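Local coordinates for putative uncharacterized protein (Chaetomium thermophilum, PDB 5T8V) that probably acts as a cohesin loader on chromatin, this chain being the C-terminal, HEAT-repeat part of the Scc2 protein, at residues V654-S662 / L686-R697. Sequence-based numbering, arbitrary orientation.
Sequences VQLILRSSS and LEEKMTETVVNR
Leu658 meets two side chains of 686-697 through one methyl: its CD2 lies 3.6 Å from Met690 CE and 3.8 Å from Thr693 OG1. The bend at the last torsion of Met690 (chi3 81°) carries CE across to the leucine. One turn earlier Val654 CG2 and Leu686 CD2 are 4.2 Å apart. Lys689, exposed to solvent, reaches along the side of this apolar patch, its bent end bringing NZ to 3.9 Å from Leu658 CD1 and, tip to tip, near Val654 CG1.

The two helical segments run nearly parallel, 16° between their directions and 11.0 Å between axes at closest approach. Such side-by-side packing of helices one apart in the chain is characteristic of a HEAT-repeat solenoid; helix 666-682 links the two and packs against Ile657 and Ser660, while helix 703-719 packs against Thr691 and Val694.

Toward the C-terminal ends the contact turns more polar, still without a hydrogen bond between the segments. Ser661 OG touches Thr693 CG2, the methyl that stands anti to its backbone N. Beyond it, Arg697 folds at chi2 and chi3 so that one face of its guanidinium lies under Ser661 O, which sits 2.9 Å above the plane and toward the rim, at an angle too poor for a hydrogen bond. Arg697 NE instead forms a salt bridge with Asp700. Replacement of Arg697 by alanine would probably leave Asp700 without this cationic mate and uncover the Ser661 carbonyl on that side.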
ATOM      1  N   VAL A 654     -10.449  -2.381   5.062  1.00 34.04           N
ATOM      2  CA  VAL A 654     -10.530  -0.967   5.414  1.00 34.55           C
ATOM      3  C   VAL A 654      -9.567  -0.657   6.554  1.00 35.71           C
ATOM      4  O   VAL A 654      -8.733   0.251   6.460  1.00 37.49           O
ATOM      5  CB  VAL A 654     -11.979  -0.591   5.780  1.00 33.10           C
ATOM      6  CG1 VAL A 654     -12.079   0.884   6.156  1.00 34.20           C
ATOM      7  CG2 VAL A 654     -12.925  -0.909   4.627  1.00 32.01           C
ATOM      8  N   GLN A 655      -9.663  -1.424   7.641  1.00 48.38           N
ATOM      9  CA  GLN A 655      -8.832  -1.203   8.819  1.00 50.09           C
ATOM     10  C   GLN A 655      -7.356  -1.077   8.450  1.00 50.82           C
ATOM     11  O   GLN A 655      -6.707  -0.065   8.746  1.00 52.06           O
ATOM     12  CB  GLN A 655      -9.054  -2.353   9.805  1.00 50.56           C
ATOM     13  CG  GLN A 655      -8.218  -2.301  11.072  1.00 53.57           C
ATOM     14  CD  GLN A 655      -8.452  -3.510  11.962  1.00 56.89           C
ATOM     15  OE1 GLN A 655      -9.584  -3.971  12.119  1.00 56.67           O
ATOM     16  NE2 GLN A 655      -7.379  -4.038  12.539  1.00 59.11           N
ATOM     17  N   LEU A 656      -6.810  -2.101   7.792  1.00 46.10           N
ATOM     18  CA  LEU A 656      -5.378  -2.140   7.520  1.00 46.16           C
ATOM     19  C   LEU A 656      -4.960  -1.210   6.390  1.00 47.55           C
ATOM     20  O   LEU A 656      -3.783  -0.844   6.320  1.00 49.11           O
ATOM     21  CB  LEU A 656      -4.946  -3.573   7.200  1.00 44.53           C
ATOM     22  CG  LEU A 656      -5.224  -4.618   8.289  1.00 43.07           C
ATOM     23  CD1 LEU A 656      -4.506  -5.924   7.978  1.00 43.07           C
ATOM     24  CD2 LEU A 656      -4.828  -4.116   9.678  1.00 43.83           C
ATOM     25  N   ILE A 657      -5.879  -0.824   5.505  1.00 32.37           N
ATOM     26  CA  ILE A 657      -5.580   0.246   4.558  1.00 34.24           C
ATOM     27  C   ILE A 657      -5.398   1.563   5.303  1.00 34.84           C
ATOM     28  O   ILE A 657      -4.428   2.300   5.077  1.00 35.48           O
ATOM     29  CB  ILE A 657      -6.688   0.343   3.493  1.00 35.31           C
ATOM     30  CG1 ILE A 657      -6.556  -0.812   2.495  1.00 35.82           C
ATOM     31  CG2 ILE A 657      -6.632   1.691   2.760  1.00 37.35           C
ATOM     32  CD1 ILE A 657      -7.725  -0.937   1.534  1.00 35.55           C
ATOM     33  N   LEU A 658      -6.331   1.878   6.203  1.00 32.99           N
ATOM     34  CA  LEU A 658      -6.203   3.083   7.015  1.00 34.06           C
ATOM     35  C   LEU A 658      -4.902   3.067   7.805  1.00 34.73           C
ATOM     36  O   LEU A 658      -4.179   4.070   7.853  1.00 35.57           O
ATOM     37  CB  LEU A 658      -7.407   3.209   7.950  1.00 33.67           C
ATOM     38  CG  LEU A 658      -8.762   3.345   7.250  1.00 33.61           C
ATOM     39  CD1 LEU A 658      -9.895   3.327   8.264  1.00 32.36           C
ATOM     40  CD2 LEU A 658      -8.811   4.614   6.413  1.00 34.88           C
ATOM     41  N   ARG A 659      -4.580   1.932   8.430  1.00 54.01           N
ATOM     42  CA  ARG A 659      -3.301   1.826   9.123  1.00 56.47           C
ATOM     43  C   ARG A 659      -2.130   1.984   8.160  1.00 58.02           C
ATOM     44  O   ARG A 659      -1.070   2.487   8.549  1.00 58.79           O
ATOM     45  CB  ARG A 659      -3.217   0.492   9.860  1.00 57.19           C
ATOM     46  CG  ARG A 659      -3.727   0.564  11.288  1.00 60.21           C
ATOM     47  CD  ARG A 659      -4.047  -0.807  11.853  1.00 61.56           C
ATOM     48  NE  ARG A 659      -2.942  -1.747  11.700  1.00 63.78           N
ATOM     49  CZ  ARG A 659      -2.878  -2.929  12.304  1.00 65.69           C
ATOM     50  NH1 ARG A 659      -1.833  -3.722  12.102  1.00 67.07           N
ATOM     51  NH2 ARG A 659      -3.853  -3.318  13.117  1.00 65.98           N
ATOM     52  N   SER A 660      -2.302   1.570   6.902  1.00 54.99           N
ATOM     53  CA  SER A 660      -1.255   1.770   5.906  1.00 56.35           C
ATOM     54  C   SER A 660      -1.045   3.252   5.624  1.00 57.23           C
ATOM     55  O   SER A 660       0.087   3.689   5.385  1.00 58.41           O
ATOM     56  CB  SER A 660      -1.604   1.022   4.617  1.00 55.81           C
ATOM     57  OG  SER A 660      -0.604   1.198   3.630  1.00 58.71           O
ATOM     58  N   SER A 661      -2.120   4.044   5.653  1.00 51.94           N
ATOM     59  CA  SER A 661      -1.997   5.473   5.380  1.00 53.62           C
ATOM     60  C   SER A 661      -1.137   6.202   6.405  1.00 55.28           C
ATOM     61  O   SER A 661      -0.743   7.345   6.150  1.00 55.78           O
ATOM     62  CB  SER A 661      -3.381   6.122   5.330  1.00 52.25           C
ATOM     63  OG  SER A 661      -3.946   6.219   6.624  1.00 51.03           O
ATOM     64  N   SER A 662      -0.836   5.580   7.547  1.00 53.78           N
ATOM     65  CA  SER A 662      -0.005   6.187   8.581  1.00 55.84           C
ATOM     66  C   SER A 662       1.251   5.361   8.842  1.00 58.74           C
ATOM     67  O   SER A 662       1.813   5.402   9.938  1.00 60.17           O
ATOM     68  CB  SER A 662      -0.801   6.372   9.872  1.00 55.06           C
ATOM     69  OG  SER A 662      -1.274   5.131  10.367  1.00 53.61           O
ATOM     70  N   LEU A 686     -18.303   4.488   2.407  1.00 28.78           N
ATOM     71  CA  LEU A 686     -17.071   4.648   3.171  1.00 29.02           C
ATOM     72  C   LEU A 686     -16.539   6.069   3.073  1.00 30.86           C
ATOM     73  O   LEU A 686     -15.868   6.548   3.995  1.00 31.00           O
ATOM     74  CB  LEU A 686     -16.014   3.662   2.670  1.00 28.02           C
ATOM     75  CG  LEU A 686     -16.345   2.178   2.815  1.00 25.89           C
ATOM     76  CD1 LEU A 686     -15.482   1.357   1.877  1.00 25.65           C
ATOM     77  CD2 LEU A 686     -16.151   1.731   4.247  1.00 24.12           C
ATOM     78  N   GLU A 687     -16.838   6.755   1.968  1.00 36.97           N
ATOM     79  CA  GLU A 687     -16.271   8.067   1.685  1.00 39.09           C
ATOM     80  C   GLU A 687     -16.257   8.969   2.913  1.00 41.20           C
ATOM     81  O   GLU A 687     -15.196   9.422   3.350  1.00 42.78           O
ATOM     82  CB  GLU A 687     -17.057   8.721   0.545  1.00 39.08           C
ATOM     83  CG  GLU A 687     -16.473  10.029   0.061  1.00 39.68           C
ATOM     84  CD  GLU A 687     -16.958  10.397  -1.327  1.00 40.65           C
ATOM     85  OE1 GLU A 687     -16.554   9.725  -2.301  1.00 39.74           O
ATOM     86  OE2 GLU A 687     -17.753  11.354  -1.443  1.00 42.17           O
ATOM     87  N   GLU A 688     -17.429   9.220   3.500  1.00 58.61           N
ATOM     88  CA  GLU A 688     -17.508  10.184   4.593  1.00 60.32           C
ATOM     89  C   GLU A 688     -16.530   9.853   5.713  1.00 60.02           C
ATOM     90  O   GLU A 688     -15.899  10.753   6.278  1.00 60.12           O
ATOM     91  CB  GLU A 688     -18.936  10.253   5.137  1.00 62.52           C
ATOM     92  CG  GLU A 688     -19.075  11.185   6.333  1.00 65.74           C
ATOM     93  CD  GLU A 688     -20.506  11.621   6.582  1.00 68.18           C
ATOM     94  OE1 GLU A 688     -21.434  10.922   6.120  1.00 68.35           O
ATOM     95  OE2 GLU A 688     -20.700  12.666   7.238  1.00 69.70           O
ATOM     96  N   LYS A 689     -16.382   8.572   6.048  1.00 56.61           N
ATOM     97  CA  LYS A 689     -15.528   8.207   7.170  1.00 56.87           C
ATOM     98  C   LYS A 689     -14.060   8.086   6.786  1.00 57.30           C
ATOM     99  O   LYS A 689     -13.214   7.971   7.679  1.00 58.18           O
ATOM    100  CB  LYS A 689     -16.011   6.894   7.799  1.00 56.33           C
ATOM    101  CG  LYS A 689     -15.369   5.625   7.244  1.00 57.34           C
ATOM    102  CD  LYS A 689     -15.954   4.384   7.904  1.00 57.91           C
ATOM    103  CE  LYS A 689     -14.961   3.226   7.905  1.00 56.87           C
ATOM    104  NZ  LYS A 689     -13.767   3.496   8.765  1.00 57.62           N
ATOM    105  N   MET A 690     -13.732   8.114   5.495  1.00 41.57           N
ATOM    106  CA  MET A 690     -12.348   7.991   5.056  1.00 40.99           C
ATOM    107  C   MET A 690     -11.705   9.325   4.703  1.00 40.64           C
ATOM    108  O   MET A 690     -10.478   9.448   4.793  1.00 40.79           O
ATOM    109  CB  MET A 690     -12.260   7.050   3.849  1.00 42.08           C
ATOM    110  CG  MET A 690     -12.731   5.631   4.153  1.00 41.23           C
ATOM    111  SD  MET A 690     -12.268   4.418   2.900  1.00 39.98           S
ATOM    112  CE  MET A 690     -10.574   4.088   3.362  1.00 39.80           C
ATOM    113  N   THR A 691     -12.494  10.331   4.315  1.00 50.69           N
ATOM    114  CA  THR A 691     -11.917  11.640   4.020  1.00 51.99           C
ATOM    115  C   THR A 691     -11.163  12.193   5.221  1.00 51.60           C
ATOM    116  O   THR A 691     -10.165  12.903   5.055  1.00 52.78           O
ATOM    117  CB  THR A 691     -12.999  12.636   3.597  1.00 53.09           C
ATOM    118  OG1 THR A 691     -13.856  12.916   4.710  1.00 54.39           O
ATOM    119  CG2 THR A 691     -13.821  12.091   2.461  1.00 52.62           C
ATOM    120  N   GLU A 692     -11.630  11.891   6.434  1.00 55.17           N
ATOM    121  CA  GLU A 692     -10.926  12.343   7.628  1.00 55.90           C
ATOM    122  C   GLU A 692      -9.476  11.877   7.610  1.00 54.39           C
ATOM    123  O   GLU A 692      -8.571  12.619   8.008  1.00 54.60           O
ATOM    124  CB  GLU A 692     -11.636  11.834   8.880  1.00 57.98           C
ATOM    125  CG  GLU A 692     -11.216  12.544  10.160  1.00 60.29           C
ATOM    126  CD  GLU A 692     -11.641  11.795  11.410  1.00 61.16           C
ATOM    127  OE1 GLU A 692     -10.752  11.343  12.162  1.00 61.62           O
ATOM    128  OE2 GLU A 692     -12.862  11.650  11.635  1.00 61.04           O
ATOM    129  N   THR A 693      -9.237  10.649   7.145  1.00 34.24           N
ATOM    130  CA  THR A 693      -7.870  10.155   7.031  1.00 34.09           C
ATOM    131  C   THR A 693      -7.126  10.838   5.892  1.00 34.79           C
ATOM    132  O   THR A 693      -5.908  11.026   5.974  1.00 36.14           O
ATOM    133  CB  THR A 693      -7.875   8.638   6.832  1.00 33.10           C
ATOM    134  OG1 THR A 693      -8.474   8.010   7.974  1.00 31.87           O
ATOM    135  CG2 THR A 693      -6.459   8.102   6.652  1.00 33.74           C
ATOM    136  N   VAL A 694      -7.835  11.217   4.829  1.00 29.68           N
ATOM    137  CA  VAL A 694      -7.193  11.903   3.712  1.00 30.90           C
ATOM    138  C   VAL A 694      -6.715  13.286   4.142  1.00 32.16           C
ATOM    139  O   VAL A 694      -5.552  13.650   3.933  1.00 33.68           O
ATOM    140  CB  VAL A 694      -8.155  11.982   2.512  1.00 30.69           C
ATOM    141  CG1 VAL A 694      -7.547  12.801   1.375  1.00 32.36           C
ATOM    142  CG2 VAL A 694      -8.504  10.581   2.026  1.00 30.28           C
ATOM    143  N   VAL A 695      -7.602  14.078   4.752  1.00 45.74           N
ATOM    144  CA  VAL A 695      -7.227  15.436   5.141  1.00 46.81           C
ATOM    145  C   VAL A 695      -6.108  15.413   6.170  1.00 47.09           C
ATOM    146  O   VAL A 695      -5.263  16.316   6.198  1.00 48.15           O
ATOM    147  CB  VAL A 695      -8.451  16.213   5.666  1.00 45.59           C
ATOM    148  CG1 VAL A 695      -9.554  16.221   4.631  1.00 44.78           C
ATOM    149  CG2 VAL A 695      -8.952  15.625   6.980  1.00 45.43           C
ATOM    150  N   ASN A 696      -6.084  14.401   7.037  1.00 50.30           N
ATOM    151  CA  ASN A 696      -4.975  14.270   7.974  1.00 52.12           C
ATOM    152  C   ASN A 696      -3.650  14.165   7.230  1.00 54.80           C
ATOM    153  O   ASN A 696      -2.648  14.763   7.640  1.00 56.25           O
ATOM    154  CB  ASN A 696      -5.190  13.054   8.875  1.00 51.34           C
ATOM    155  CG  ASN A 696      -6.331  13.251   9.853  1.00 50.99           C
ATOM    156  OD1 ASN A 696      -7.078  14.225   9.765  1.00 51.18           O
ATOM    157  ND2 ASN A 696      -6.472  12.325  10.793  1.00 50.84           N
ATOM    158  N   ARG A 697      -3.633  13.430   6.117  1.00 61.33           N
ATOM    159  CA  ARG A 697      -2.421  13.311   5.318  1.00 63.91           C
ATOM    160  C   ARG A 697      -1.966  14.647   4.748  1.00 66.19           C
ATOM    161  O   ARG A 697      -0.846  14.728   4.234  1.00 68.24           O
ATOM    162  CB  ARG A 697      -2.640  12.308   4.184  1.00 63.96           C
ATOM    163  CG  ARG A 697      -3.033  10.911   4.654  1.00 63.73           C
ATOM    164  CD  ARG A 697      -1.828  10.065   5.025  1.00 65.18           C
ATOM    165  NE  ARG A 697      -1.107  10.595   6.181  1.00 66.23           N
ATOM    166  CZ  ARG A 697      -1.480  10.420   7.446  1.00 64.83           C
ATOM    167  NH1 ARG A 697      -2.577   9.731   7.738  1.00 62.49           N
ATOM    168  NH2 ARG A 697      -0.752  10.942   8.425  1.00 65.36           N
TER